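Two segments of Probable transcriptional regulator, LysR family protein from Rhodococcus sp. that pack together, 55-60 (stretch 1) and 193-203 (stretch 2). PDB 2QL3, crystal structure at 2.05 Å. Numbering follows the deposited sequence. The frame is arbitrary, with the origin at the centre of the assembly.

Stretch 1 (55-60) LDVAIV
Stretch 2 (193-203) TLSRVARAFIR

A short β-strand, residues 57-60, lies beside the first turns of a helix, residues 196-203, and both continue further along the chain. Their axes come within 10.4 Å and their N-to-C directions diverge by only 25°, so strand and helix run nearly parallel. The register is set near the start of each element, where the CA atoms of Asp56 and Ala198 stand 6.4 Å apart. Val57 to Val60 have extended backbones, with phi between -143° and -104° and psi between 115° and 161°; Asp56, just before them, departs from this with phi/psi -86/-46. The helix holds close to -63/-42, and its i to i+4 bonds begin with Arg199 N to Ser195 O at 2.9 Å.

Val57 covers the most surface. It points toward the helix with chi1 in the m well (-60°), and its branched side chain divides between two helix residues: CG2 lies 3.8 Å from Phe201 CD2, while CG1 lies 3.9 Å from Ile202 CD1. A β-branched residue suits an extended backbone, and here the two methyls give it two apolar partners. Ile202 leaves its backbone sideways, but chi1 m (-64°) and chi2 t (159°) bring the end of its chain nearer the strand.

Phe201 is the main helix contribution. Its CA-to-CB bond points toward the strand; chi1 t (-176°) and chi2 90° set the ring so that it meets Val57 obliquely and receives Ile59 at its edge, near the ring plane, with Ile59 CD1 4.3 Å from Phe201 CE2. Ile59 starts sideways, and its m, m rotamer (-55°, -58°) carries CD1 inward. The flat ring thus spans two strand residues, whereas the intervening Ala58 points away, as strand alternation requires. All these side chains are buried, where apolar contact is favourable.

Asp56 governs the polar end. It points toward the helix with chi1 m (-70°), and its CB packs 4.2 Å from Ala198 CB, a small side chain compatible with this close approach of the backbones. No direct hydrogen bond crosses between the stretches; Asp56 OD1 and Ser195 OG are 4.2 Å apart, and water fills the gap. Water 1 donates to Asp56 OD1 (2.7 Å) and accepts from Ser195 N (2.8 Å). Water 2 donates to Asp56 OD1 (2.8 Å) and accepts from Ser195 OG (3.0 Å). Ser195, chi1 p (79°), is also the N-cap: its OG accepts from Ala198 N at 3.1 Å, satisfying an amide that the first helical turn would otherwise leave free. One hydroxyl therefore both caps the helix and joins the water bridge.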

# COMPACT_ATOMS: atom_id res chain seq x y z
N LEU A 55 -12.34 -1.30 -18.71
CA LEU A 55 -10.91 -1.18 -18.90
C LEU A 55 -10.58 -1.59 -20.32
O LEU A 55 -11.24 -2.47 -20.86
CB LEU A 55 -10.13 -2.07 -17.93
CG LEU A 55 -10.29 -1.84 -16.43
CD1 LEU A 55 -9.57 -2.99 -15.72
CD2 LEU A 55 -9.72 -0.49 -16.06
N ASP A 56 -9.59 -0.94 -20.92
CA ASP A 56 -9.09 -1.32 -22.25
C ASP A 56 -8.04 -2.42 -22.07
O ASP A 56 -8.05 -3.42 -22.79
CB ASP A 56 -8.42 -0.15 -23.00
CG ASP A 56 -9.42 0.96 -23.46
OD1 ASP A 56 -9.93 0.83 -24.59
OD2 ASP A 56 -9.71 1.95 -22.73
N VAL A 57 -7.14 -2.21 -21.11
CA VAL A 57 -6.00 -3.08 -20.86
C VAL A 57 -5.80 -3.19 -19.34
O VAL A 57 -6.36 -2.40 -18.57
CB VAL A 57 -4.67 -2.60 -21.54
CG1 VAL A 57 -4.82 -2.53 -23.07
CG2 VAL A 57 -4.23 -1.24 -21.02
N ALA A 58 -5.07 -4.22 -18.94
CA ALA A 58 -4.73 -4.48 -17.54
C ALA A 58 -3.23 -4.83 -17.48
O ALA A 58 -2.68 -5.53 -18.39
CB ALA A 58 -5.58 -5.65 -17.02
N ILE A 59 -2.56 -4.34 -16.44
CA ILE A 59 -1.22 -4.75 -16.12
C ILE A 59 -1.35 -5.69 -14.93
O ILE A 59 -1.81 -5.29 -13.86
CB ILE A 59 -0.33 -3.58 -15.71
CG1 ILE A 59 -0.33 -2.48 -16.81
CG2 ILE A 59 1.08 -4.06 -15.36
CD1 ILE A 59 0.11 -2.93 -18.16
N VAL A 60 -0.99 -6.96 -15.13
CA VAL A 60 -1.26 -7.98 -14.12
C VAL A 60 -0.15 -9.01 -14.01
O VAL A 60 0.65 -9.17 -14.92
CB VAL A 60 -2.61 -8.76 -14.38
CG1 VAL A 60 -3.77 -7.88 -14.14
CG2 VAL A 60 -2.68 -9.33 -15.80
N THR A 193 -12.49 -5.17 -29.45
CA THR A 193 -12.07 -4.44 -30.62
C THR A 193 -11.22 -3.35 -30.07
O THR A 193 -11.75 -2.35 -29.54
CB THR A 193 -13.22 -3.82 -31.37
OG1 THR A 193 -14.03 -4.87 -31.84
CG2 THR A 193 -12.75 -3.04 -32.62
N LEU A 194 -9.90 -3.54 -30.14
CA LEU A 194 -8.96 -2.57 -29.62
C LEU A 194 -9.04 -1.21 -30.29
O LEU A 194 -9.12 -1.11 -31.51
CB LEU A 194 -7.52 -3.09 -29.65
CG LEU A 194 -7.11 -4.18 -28.63
CD1 LEU A 194 -5.65 -4.59 -28.88
CD2 LEU A 194 -7.30 -3.84 -27.21
N SER A 195 -8.96 -0.15 -29.49
CA SER A 195 -8.89 1.20 -30.07
C SER A 195 -7.43 1.52 -30.47
O SER A 195 -6.49 0.80 -30.10
CB SER A 195 -9.40 2.22 -29.06
OG SER A 195 -8.34 2.47 -28.12
N ARG A 196 -7.27 2.59 -31.22
CA ARG A 196 -5.99 3.01 -31.72
C ARG A 196 -5.08 3.36 -30.56
O ARG A 196 -3.88 3.02 -30.59
CB ARG A 196 -6.13 4.21 -32.64
CG ARG A 196 -7.15 4.01 -33.71
CD ARG A 196 -6.83 4.70 -35.00
NE ARG A 196 -5.76 4.04 -35.69
CZ ARG A 196 -5.82 3.46 -36.89
NH1 ARG A 196 -6.91 3.39 -37.63
NH2 ARG A 196 -4.72 2.90 -37.35
N VAL A 197 -5.65 3.98 -29.53
CA VAL A 197 -4.85 4.40 -28.37
C VAL A 197 -4.45 3.20 -27.50
O VAL A 197 -3.35 3.19 -26.98
CB VAL A 197 -5.57 5.47 -27.45
CG1 VAL A 197 -5.70 6.77 -28.14
CG2 VAL A 197 -6.96 5.01 -27.09
N ALA A 198 -5.32 2.19 -27.41
CA ALA A 198 -5.06 0.94 -26.66
C ALA A 198 -3.92 0.19 -27.35
O ALA A 198 -2.97 -0.25 -26.71
CB ALA A 198 -6.34 0.07 -26.60
N ARG A 199 -4.03 0.05 -28.66
CA ARG A 199 -3.01 -0.58 -29.47
C ARG A 199 -1.67 0.19 -29.34
O ARG A 199 -0.60 -0.42 -29.16
CB ARG A 199 -3.49 -0.63 -30.91
CG ARG A 199 -3.21 -1.91 -31.51
CD ARG A 199 -4.28 -2.23 -32.49
NE ARG A 199 -3.76 -2.14 -33.84
CZ ARG A 199 -3.19 -3.15 -34.51
NH1 ARG A 199 -3.06 -4.36 -33.96
NH2 ARG A 199 -2.75 -2.94 -35.75
N ALA A 200 -1.72 1.52 -29.41
CA ALA A 200 -0.50 2.33 -29.22
C ALA A 200 0.12 2.07 -27.87
O ALA A 200 1.36 1.97 -27.76
CB ALA A 200 -0.74 3.85 -29.45
N PHE A 201 -0.75 1.90 -26.85
CA PHE A 201 -0.29 1.62 -25.48
C PHE A 201 0.47 0.26 -25.36
O PHE A 201 1.59 0.20 -24.83
CB PHE A 201 -1.43 1.69 -24.46
CG PHE A 201 -0.99 1.49 -23.07
CD1 PHE A 201 -0.60 2.58 -22.30
CD2 PHE A 201 -0.99 0.22 -22.47
CE1 PHE A 201 -0.22 2.44 -20.98
CE2 PHE A 201 -0.58 0.08 -21.13
CZ PHE A 201 -0.17 1.22 -20.40
N ILE A 202 -0.16 -0.79 -25.88
CA ILE A 202 0.39 -2.09 -25.89
C ILE A 202 1.75 -2.11 -26.64
O ILE A 202 2.71 -2.68 -26.13
CB ILE A 202 -0.60 -3.12 -26.51
CG1 ILE A 202 -1.87 -3.22 -25.63
CG2 ILE A 202 0.12 -4.49 -26.77
CD1 ILE A 202 -3.17 -3.79 -26.33
N ARG A 203 1.83 -1.49 -27.80
CA ARG A 203 3.06 -1.48 -28.60
C ARG A 203 4.14 -0.67 -27.85
O ARG A 203 5.31 -1.04 -27.87
CB ARG A 203 2.84 -0.93 -30.05
CG ARG A 203 1.90 -1.75 -30.95
CD ARG A 203 1.80 -1.10 -32.34
NE ARG A 203 0.85 -1.71 -33.30
CZ ARG A 203 0.35 -1.07 -34.37
NH1 ARG A 203 0.68 0.20 -34.60
NH2 ARG A 203 -0.48 -1.67 -35.22
O HOH W 1 -9.64 -0.69 -26.80
O HOH W 2 -9.81 3.39 -25.69